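Local coordinates for protein alpha,alpha-trehalose-phosphate synthase (UDP-forming) (Burkholderia xenovorans, PDB 5V0T) that is a glycosyltransferase of family 20 with the two-domain GT-B fold, modelled here with uridine-5'-diphosphate and 6-O-phosphono-alpha-D-glucopyranose bound, at residues A[40-45]-A[240-245]; A[100-105]-A[173-178]; A[270-275]-A[429-434]. All coordinates share one frame; numbering follows the deposited sequence.

How the contacts relate
The three contacts of this GT-B fold share no helix or strand: contact 1 lies at the surface, and contacts 2 and 3 are partly buried. Contact 1 is made of mostly polar side chains, set between a helix of the N-terminal half and the start of helix 243-252; its centre is about 29 Å from that of contact 3. Contacts 2 and 3 each stay within one half. Contact 2 joins two loops mainly through aliphatic side chains, without polar bonds between the two segments, whereas contact 3 packs a helix end on a strand of the six-stranded parallel sheet and mixes apolar touch with a lysine-to-carbonyl hydrogen bond. Along the chain, contact 2 is nested inside the loop that contact 1 closes, and contact 3 follows.

Contact 1 (A[40-45]-A[240-245]); sequences LKETGG and GVYPDE
Lys41 NZ and Glu245 OE2 form a weak salt bridge, 3.4 Å long, in which the two extended side chains come from opposite directions. Lys41 NZ also has a salt bridge to Asp38, three residues back on its own helix. The second polar meeting is between Glu42 OE1 and Tyr242 OH, 3.5 Å apart, with the carboxylate plane turned 81° from the ring. Ser455 links this pair, bonding both Glu42 OE1 and the tyrosine hydroxyl, while Arg458 adds a positive charge to the glutamate and the carbonyl of Asp38 a further bond to the hydroxyl.

Helix 31-43 is the crossover of a beta-alpha-beta unit between the parallel strands 12-16 and 45-48 of the N-terminal Rossmann-like half. Tyr242, at the N-cap position of helix 243-252, reaches it from the start of the other half, and helix 454-466 supplies Ser455 and Arg458.

Around these groups the packing is thin. Lys41 sends its aliphatic chain past the ring in the opposite sense: with CG between the backbone N and carbonyl carbon (chi1 73°) and the chain extended beyond it, Lys41 CE is brought to 4.0 Å from Tyr242 CE2 and NZ is carried on to Glu245. A long flexible lysine and a tyrosine with a polar tip both suit this partly exposed seam, and Glu42 and Glu245 suit its exposed rim, where long chains hold their carboxylates out to basic partners.

Contact 2 (A[100-105]-A[173-178]); sequences YRADLL and LLAVPP. With EDO (1,2-ethanediol), chain L.
Ala102 and Ala175 bring the backbones of two loops together, their CA atoms 6.8 Å apart: residues 102-104 have helical angles, and Leu173 to Val176 form a type I beta turn closed by the bond from Val176 N to Leu173 O. The loop between helices 79-98 and 109-126 thus meets the turn between helices 170-173 and 179-186, within the N-terminal half. Ala175 points its methyl almost straight at that of Ala102, which meets it obliquely, CB to CB at 4.3 Å; residues this small let the loops come close.

Leu105 does most of the touching. Its CG lies opposite the backbone N (chi1 -168°), which carries CD1 to the turn, 3.9 Å from Ala175 O, 4.2 Å from Ala175 CB and 4.1 Å from Val176 CG2; the leucine and valine side chains meet at about a right angle. Ala97 of helix 79-98 packs against both Leu105 and Val176. That helix ends in a Schellman motif with Tyr100 as its C-prime residue.

Within the first loop, Arg101 grips Asp103 side-on: Arg101 NE bonds Asp103 OD1 at 2.8 Å and Arg101 NH2 bonds Asp103 OD2 at 2.7 Å. An ethanediol, probably from the crystallisation liquor, accepts the Ala102 N-H. The side-chain contacts between the loops are all aliphatic, so their fit probably rests on shape more than on directional bonds.

Contact 3 (A[270-275]-A[429-434]); sequences KLIMSV and RALDMP
Lys270 NZ meets the flat carbonyl group of Leu431 from out of its plane, tilted by 31°, with a C=O...N angle of 148°. Two residues earlier on the helix, the Arg429 guanidinium has Met433 CE over one face, 3.9 Å above the plane and toward the rim, while its NH2 pairs with Glu437.

The elements joined are strand 270-275 and the last turn of helix 420-432, parts of the C-terminal Rossmann-like half of the GT-B fold. In its six-stranded parallel sheet, of order 3-2-1-4-5-6, this strand comes first in the chain. Its opposite end carries Val275, which touches the uridine-5'-diphosphate, so this helix end meets the strand at its start, away from the residue that touches the ligand.

Leu431 fills the junction. It is buried, its CD2 lying 4.3 Å from Ile272 CG1, and Val368 of the neighbouring strand touches both residues; branched aliphatic side chains suit such a buried apolar layer. A long lysine can lie on the leucine while its amine reaches the partly exposed margin. Extended beyond CG, Lys270 slides past Leu431 in the opposite direction, so that Lys270 NZ gives a 2.7 Å hydrogen bond to Leu431 O. A positive charge near the C-terminal end of a helix is probably favourable; Asp432 OD1, 4.3 Å from Lys270 NZ and beyond a salt bridge, may add a weak attraction. Lys270 CB and Lys270 CD lie against Leu431 CD2, both at 3.9 Å.

Contact 1 (A[40-45]-A[240-245])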
loop_
_atom_site.group_PDB
_atom_site.type_symbol
_atom_site.label_atom_id
_atom_site.label_comp_id
_atom_site.label_asym_id
_atom_site.label_seq_id
_atom_site.Cartn_x
_atom_site.Cartn_y
_atom_site.Cartn_z
ATOM N N LEU A 40 -1.169 14.338 -7.140
ATOM C CA LEU A 40 -2.035 15.510 -7.100
ATOM C C LEU A 40 -1.261 16.819 -7.095
ATOM O O LEU A 40 -1.732 17.806 -7.671
ATOM C CB LEU A 40 -2.942 15.437 -5.871
ATOM C CG LEU A 40 -4.107 16.417 -5.758
ATOM C CD1 LEU A 40 -5.057 16.283 -6.928
ATOM C CD2 LEU A 40 -4.841 16.182 -4.453
ATOM N N LYS A 41 -0.087 16.861 -6.450
ATOM C CA LYS A 41 0.642 18.117 -6.345
ATOM C C LYS A 41 1.064 18.645 -7.706
ATOM O O LYS A 41 1.318 19.842 -7.837
ATOM C CB LYS A 41 1.874 17.952 -5.446
ATOM C CG LYS A 41 3.009 17.153 -6.080
ATOM C CD LYS A 41 4.063 16.716 -5.054
ATOM C CE LYS A 41 5.167 15.881 -5.713
ATOM N NZ LYS A 41 6.116 15.294 -4.717
ATOM N N GLU A 42 1.148 17.779 -8.720
ATOM C CA GLU A 42 1.602 18.228 -10.030
ATOM C C GLU A 42 0.474 18.916 -10.789
ATOM O O GLU A 42 0.665 19.992 -11.359
ATOM C CB GLU A 42 2.157 17.045 -10.823
ATOM C CG GLU A 42 2.935 17.446 -12.068
ATOM C CD GLU A 42 3.604 16.259 -12.757
ATOM O OE1 GLU A 42 3.125 15.122 -12.593
ATOM O OE2 GLU A 42 4.609 16.463 -13.468
ATOM N N THR A 43 -0.716 18.315 -10.788
ATOM C CA THR A 43 -1.851 18.916 -11.474
ATOM C C THR A 43 -2.561 19.952 -10.615
ATOM O O THR A 43 -3.166 20.874 -11.157
ATOM C CB THR A 43 -2.870 17.845 -11.881
ATOM O OG1 THR A 43 -3.407 17.239 -10.700
ATOM C CG2 THR A 43 -2.219 16.769 -12.729
ATOM N N GLY A 44 -2.525 19.811 -9.293
ATOM C CA GLY A 44 -3.407 20.569 -8.435
ATOM C C GLY A 44 -4.800 19.956 -8.440
ATOM O O GLY A 44 -5.106 19.040 -9.199
ATOM N N GLY A 45 -5.668 20.481 -7.578
ATOM C CA GLY A 45 -7.015 19.952 -7.486
ATOM C C GLY A 45 -7.502 19.964 -6.058
ATOM O O GLY A 45 -7.040 20.750 -5.230
ATOM N N GLY A 240 3.179 4.036 -9.164
ATOM C CA GLY A 240 4.623 4.138 -9.110
ATOM C C GLY A 240 5.118 5.194 -8.141
ATOM O O GLY A 240 4.394 5.620 -7.235
ATOM N N VAL A 241 6.364 5.622 -8.329
ATOM C CA VAL A 241 7.014 6.602 -7.482
ATOM C C VAL A 241 7.708 7.619 -8.390
ATOM O O VAL A 241 7.609 7.553 -9.615
ATOM C CB VAL A 241 8.019 5.946 -6.508
ATOM C CG1 VAL A 241 7.342 4.864 -5.679
ATOM C CG2 VAL A 241 9.193 5.334 -7.290
ATOM N N TYR A 242 8.397 8.579 -7.778
ATOM C CA TYR A 242 9.322 9.438 -8.507
ATOM C C TYR A 242 10.731 8.952 -8.190
ATOM O O TYR A 242 11.333 9.404 -7.208
ATOM C CB TYR A 242 9.183 10.909 -8.117
ATOM C CG TYR A 242 7.927 11.591 -8.584
ATOM C CD1 TYR A 242 7.638 11.709 -9.941
ATOM C CD2 TYR A 242 7.035 12.138 -7.670
ATOM C CE1 TYR A 242 6.488 12.351 -10.373
ATOM C CE2 TYR A 242 5.878 12.778 -8.089
ATOM C CZ TYR A 242 5.614 12.885 -9.441
ATOM O OH TYR A 242 4.467 13.509 -9.854
ATOM N N PRO A 243 11.279 8.023 -8.973
ATOM C CA PRO A 243 12.519 7.357 -8.534
ATOM C C PRO A 243 13.722 8.285 -8.444
ATOM O O PRO A 243 14.525 8.155 -7.512
ATOM C CB PRO A 243 12.714 6.258 -9.589
ATOM C CG PRO A 243 11.954 6.743 -10.793
ATOM C CD PRO A 243 10.765 7.475 -10.239
ATOM N N ASP A 244 13.882 9.221 -9.378
ATOM C CA ASP A 244 15.049 10.105 -9.316
ATOM C C ASP A 244 14.906 11.130 -8.196
ATOM O O ASP A 244 15.912 11.569 -7.622
ATOM C CB ASP A 244 15.275 10.760 -10.676
ATOM C CG ASP A 244 15.729 9.746 -11.728
ATOM O OD1 ASP A 244 16.573 8.873 -11.406
ATOM O OD2 ASP A 244 15.225 9.792 -12.862
ATOM N N GLU A 245 13.664 11.462 -7.831
ATOM C CA GLU A 245 13.411 12.311 -6.672
ATOM C C GLU A 245 13.781 11.595 -5.376
ATOM O O GLU A 245 14.358 12.202 -4.467
ATOM C CB GLU A 245 11.941 12.734 -6.677
ATOM C CG GLU A 245 11.499 13.698 -5.583
ATOM C CD GLU A 245 10.163 14.383 -5.913
ATOM O OE1 GLU A 245 9.811 14.477 -7.109
ATOM O OE2 GLU A 245 9.458 14.826 -4.979
#

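Contact 2 (A[100-105]-A[173-178])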
loop_
_atom_site.group_PDB
_atom_site.type_symbol
_atom_site.label_atom_id
_atom_site.label_comp_id
_atom_site.label_asym_id
_atom_site.label_seq_id
_atom_site.Cartn_x
_atom_site.Cartn_y
_atom_site.Cartn_z
ATOM N N TYR A 100 -6.438 -12.069 1.573
ATOM C CA TYR A 100 -6.441 -13.535 1.636
ATOM C C TYR A 100 -6.334 -14.026 3.079
ATOM O O TYR A 100 -5.683 -15.029 3.370
ATOM C CB TYR A 100 -5.324 -14.128 0.762
ATOM C CG TYR A 100 -5.555 -13.970 -0.734
ATOM C CD1 TYR A 100 -5.466 -12.727 -1.351
ATOM C CD2 TYR A 100 -5.848 -15.072 -1.535
ATOM C CE1 TYR A 100 -5.671 -12.581 -2.731
ATOM C CE2 TYR A 100 -6.058 -14.939 -2.919
ATOM C CZ TYR A 100 -5.967 -13.691 -3.505
ATOM O OH TYR A 100 -6.176 -13.553 -4.862
ATOM N N ARG A 101 -6.959 -13.294 4.001
ATOM C CA ARG A 101 -7.000 -13.721 5.392
ATOM C C ARG A 101 -8.441 -13.908 5.851
ATOM O O ARG A 101 -8.896 -13.223 6.771
ATOM C CB ARG A 101 -6.275 -12.723 6.301
ATOM C CG ARG A 101 -4.746 -12.717 6.123
ATOM C CD ARG A 101 -4.133 -14.123 6.327
ATOM N NE ARG A 101 -4.339 -14.644 7.675
ATOM C CZ ARG A 101 -3.541 -14.363 8.706
ATOM N NH1 ARG A 101 -2.496 -13.550 8.552
ATOM N NH2 ARG A 101 -3.789 -14.889 9.896
ATOM N N ALA A 102 -9.162 -14.850 5.238
ATOM C CA ALA A 102 -10.538 -15.081 5.662
ATOM C C ALA A 102 -10.603 -15.540 7.108
ATOM O O ALA A 102 -11.615 -15.311 7.777
ATOM C CB ALA A 102 -11.218 -16.093 4.737
ATOM N N ASP A 103 -9.522 -16.131 7.622
ATOM C CA ASP A 103 -9.484 -16.537 9.024
ATOM C C ASP A 103 -9.599 -15.350 9.972
ATOM O O ASP A 103 -10.052 -15.514 11.108
ATOM C CB ASP A 103 -8.191 -17.292 9.315
ATOM C CG ASP A 103 -6.950 -16.441 9.061
ATOM O OD1 ASP A 103 -6.721 -16.033 7.898
ATOM O OD2 ASP A 103 -6.201 -16.193 10.028
ATOM N N LEU A 104 -9.141 -14.171 9.556
ATOM C CA LEU A 104 -9.228 -12.973 10.384
ATOM C C LEU A 104 -10.461 -12.141 10.074
ATOM O O LEU A 104 -10.802 -11.241 10.849
ATOM C CB LEU A 104 -7.975 -12.108 10.202
ATOM C CG LEU A 104 -6.624 -12.734 10.583
ATOM C CD1 LEU A 104 -5.464 -11.782 10.240
ATOM C CD2 LEU A 104 -6.573 -13.148 12.060
ATOM N N LEU A 105 -11.134 -12.427 8.970
ATOM C CA LEU A 105 -12.363 -11.725 8.628
ATOM C C LEU A 105 -13.384 -11.828 9.761
ATOM O O LEU A 105 -13.653 -12.911 10.293
ATOM C CB LEU A 105 -12.932 -12.305 7.332
ATOM C CG LEU A 105 -14.055 -11.585 6.586
ATOM C CD1 LEU A 105 -14.143 -12.133 5.186
ATOM C CD2 LEU A 105 -15.391 -11.777 7.286
ATOM N N LEU A 173 -13.250 -13.838 -2.472
ATOM C CA LEU A 173 -14.195 -12.740 -2.258
ATOM C C LEU A 173 -15.557 -13.254 -1.778
ATOM O O LEU A 173 -16.255 -12.559 -1.031
ATOM C CB LEU A 173 -14.347 -11.937 -3.547
ATOM C CG LEU A 173 -15.312 -10.737 -3.528
ATOM C CD1 LEU A 173 -14.851 -9.701 -2.498
ATOM C CD2 LEU A 173 -15.409 -10.117 -4.909
ATOM N N LEU A 174 -15.931 -14.480 -2.156
ATOM C CA LEU A 174 -17.207 -15.053 -1.724
ATOM C C LEU A 174 -17.334 -15.152 -0.208
ATOM O O LEU A 174 -18.456 -15.275 0.295
ATOM C CB LEU A 174 -17.411 -16.443 -2.324
ATOM C CG LEU A 174 -17.532 -16.518 -3.846
ATOM C CD1 LEU A 174 -17.728 -17.979 -4.293
ATOM C CD2 LEU A 174 -18.646 -15.626 -4.336
ATOM N N ALA A 175 -16.215 -15.118 0.525
ATOM C CA ALA A 175 -16.270 -15.130 1.982
ATOM C C ALA A 175 -16.858 -13.845 2.556
ATOM O O ALA A 175 -17.318 -13.852 3.700
ATOM C CB ALA A 175 -14.873 -15.350 2.572
ATOM N N VAL A 176 -16.825 -12.748 1.810
ATOM C CA VAL A 176 -17.435 -11.492 2.250
ATOM C C VAL A 176 -18.930 -11.617 1.981
ATOM O O VAL A 176 -19.330 -11.637 0.811
ATOM C CB VAL A 176 -16.829 -10.282 1.518
ATOM C CG1 VAL A 176 -17.489 -8.980 1.960
ATOM C CG2 VAL A 176 -15.318 -10.214 1.733
ATOM N N PRO A 177 -19.784 -11.720 2.997
ATOM C CA PRO A 177 -21.192 -12.062 2.742
ATOM C C PRO A 177 -21.857 -11.092 1.774
ATOM O O PRO A 177 -22.535 -11.543 0.840
ATOM C CB PRO A 177 -21.819 -12.029 4.147
ATOM C CG PRO A 177 -20.680 -12.500 5.022
ATOM C CD PRO A 177 -19.485 -11.742 4.442
ATOM N N PRO A 178 -21.645 -9.741 1.889
ATOM C CA PRO A 178 -22.250 -8.847 0.881
ATOM C C PRO A 178 -21.409 -8.645 -0.381
ATOM O O PRO A 178 -21.435 -7.558 -0.966
ATOM C CB PRO A 178 -22.416 -7.525 1.642
ATOM C CG PRO A 178 -21.296 -7.525 2.608
ATOM C CD PRO A 178 -21.083 -8.960 3.015
HETATM C C1 EDO L . -6.528 -17.651 1.760
HETATM O O1 EDO L . -6.030 -19.000 1.752
HETATM C C2 EDO L . -8.050 -17.629 1.948
HETATM O O2 EDO L . -8.479 -16.413 2.587
#

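Contact 3 (A[270-275]-A[429-434])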
loop_
_atom_site.group_PDB
_atom_site.type_symbol
_atom_site.label_atom_id
_atom_site.label_comp_id
_atom_site.label_asym_id
_atom_site.label_seq_id
_atom_site.Cartn_x
_atom_site.Cartn_y
_atom_site.Cartn_z
ATOM N N LYS A 270 26.962 -5.671 7.917
ATOM C CA LYS A 270 26.034 -5.360 6.846
ATOM C C LYS A 270 24.642 -5.122 7.424
ATOM O O LYS A 270 24.322 -5.549 8.538
ATOM C CB LYS A 270 26.014 -6.482 5.798
ATOM C CG LYS A 270 27.377 -6.609 5.051
ATOM C CD LYS A 270 27.272 -7.569 3.863
ATOM C CE LYS A 270 28.594 -7.603 3.084
ATOM N NZ LYS A 270 28.541 -8.607 1.983
ATOM N N LEU A 271 23.811 -4.429 6.659
ATOM C CA LEU A 271 22.490 -4.031 7.128
ATOM C C LEU A 271 21.413 -4.611 6.228
ATOM O O LEU A 271 21.398 -4.349 5.022
ATOM C CB LEU A 271 22.365 -2.507 7.178
ATOM C CG LEU A 271 21.000 -1.956 7.584
ATOM C CD1 LEU A 271 20.633 -2.417 9.006
ATOM C CD2 LEU A 271 21.031 -0.438 7.501
ATOM N N ILE A 272 20.526 -5.399 6.818
ATOM C CA ILE A 272 19.247 -5.747 6.209
ATOM C C ILE A 272 18.201 -4.789 6.766
ATOM O O ILE A 272 18.076 -4.630 7.986
ATOM C CB ILE A 272 18.876 -7.209 6.510
ATOM C CG1 ILE A 272 19.984 -8.160 6.028
ATOM C CG2 ILE A 272 17.504 -7.559 5.912
ATOM C CD1 ILE A 272 19.842 -9.595 6.569
ATOM N N MET A 273 17.433 -4.150 5.883
ATOM C CA MET A 273 16.468 -3.152 6.329
ATOM C C MET A 273 15.063 -3.457 5.823
ATOM O O MET A 273 14.870 -3.813 4.660
ATOM C CB MET A 273 16.889 -1.749 5.879
ATOM C CG MET A 273 15.921 -0.638 6.349
ATOM S SD MET A 273 16.691 0.951 6.071
ATOM C CE MET A 273 15.350 2.051 6.579
ATOM N N SER A 274 14.082 -3.297 6.708
ATOM C CA SER A 274 12.670 -3.403 6.377
ATOM C C SER A 274 11.922 -2.216 6.971
ATOM O O SER A 274 12.278 -1.713 8.044
ATOM C CB SER A 274 12.049 -4.704 6.922
ATOM O OG SER A 274 12.583 -5.869 6.291
ATOM N N VAL A 275 10.863 -1.795 6.279
ATOM C CA VAL A 275 9.967 -0.730 6.734
ATOM C C VAL A 275 8.551 -1.156 6.385
ATOM O O VAL A 275 8.226 -1.283 5.200
ATOM C CB VAL A 275 10.259 0.627 6.069
ATOM C CG1 VAL A 275 9.267 1.654 6.581
ATOM C CG2 VAL A 275 11.698 1.088 6.316
ATOM N N ARG A 429 22.083 -14.895 -0.587
ATOM C CA ARG A 429 22.411 -14.513 -1.954
ATOM C C ARG A 429 22.534 -12.997 -2.085
ATOM O O ARG A 429 23.494 -12.491 -2.687
ATOM C CB ARG A 429 21.346 -15.070 -2.897
ATOM C CG ARG A 429 21.416 -14.584 -4.325
ATOM C CD ARG A 429 22.133 -15.573 -5.207
ATOM N NE ARG A 429 21.795 -15.328 -6.602
ATOM C CZ ARG A 429 22.540 -14.629 -7.451
ATOM N NH1 ARG A 429 23.709 -14.089 -7.060
ATOM N NH2 ARG A 429 22.104 -14.469 -8.701
ATOM N N ALA A 430 21.578 -12.254 -1.509
ATOM C CA ALA A 430 21.628 -10.791 -1.541
ATOM C C ALA A 430 22.898 -10.258 -0.883
ATOM O O ALA A 430 23.588 -9.398 -1.444
ATOM C CB ALA A 430 20.396 -10.209 -0.843
ATOM N N LEU A 431 23.204 -10.744 0.325
ATOM C CA LEU A 431 24.340 -10.216 1.074
ATOM C C LEU A 431 25.656 -10.428 0.343
ATOM O O LEU A 431 26.569 -9.604 0.464
ATOM C CB LEU A 431 24.417 -10.858 2.459
ATOM C CG LEU A 431 23.355 -10.433 3.469
ATOM C CD1 LEU A 431 23.255 -11.503 4.540
ATOM C CD2 LEU A 431 23.693 -9.058 4.079
ATOM N N ASP A 432 25.780 -11.517 -0.412
ATOM C CA ASP A 432 27.036 -11.862 -1.062
ATOM C C ASP A 432 27.042 -11.559 -2.555
ATOM O O ASP A 432 28.040 -11.845 -3.228
ATOM C CB ASP A 432 27.352 -13.346 -0.829
ATOM C CG ASP A 432 27.612 -13.669 0.638
ATOM O OD1 ASP A 432 28.328 -12.892 1.314
ATOM O OD2 ASP A 432 27.096 -14.704 1.117
ATOM N N MET A 433 25.978 -10.959 -3.088
ATOM C CA MET A 433 25.914 -10.721 -4.525
ATOM C C MET A 433 27.043 -9.791 -4.982
ATOM O O MET A 433 27.281 -8.748 -4.350
ATOM C CB MET A 433 24.558 -10.132 -4.909
ATOM C CG MET A 433 24.303 -10.171 -6.414
ATOM S SD MET A 433 22.697 -9.523 -6.913
ATOM C CE MET A 433 21.639 -10.826 -6.303
ATOM N N PRO A 434 27.754 -10.123 -6.058
ATOM C CA PRO A 434 28.843 -9.256 -6.523
ATOM C C PRO A 434 28.318 -7.959 -7.128
ATOM O O PRO A 434 27.181 -7.871 -7.599
ATOM C CB PRO A 434 29.569 -10.109 -7.571
ATOM C CG PRO A 434 28.647 -11.169 -7.937
ATOM C CD PRO A 434 27.675 -11.381 -6.816
#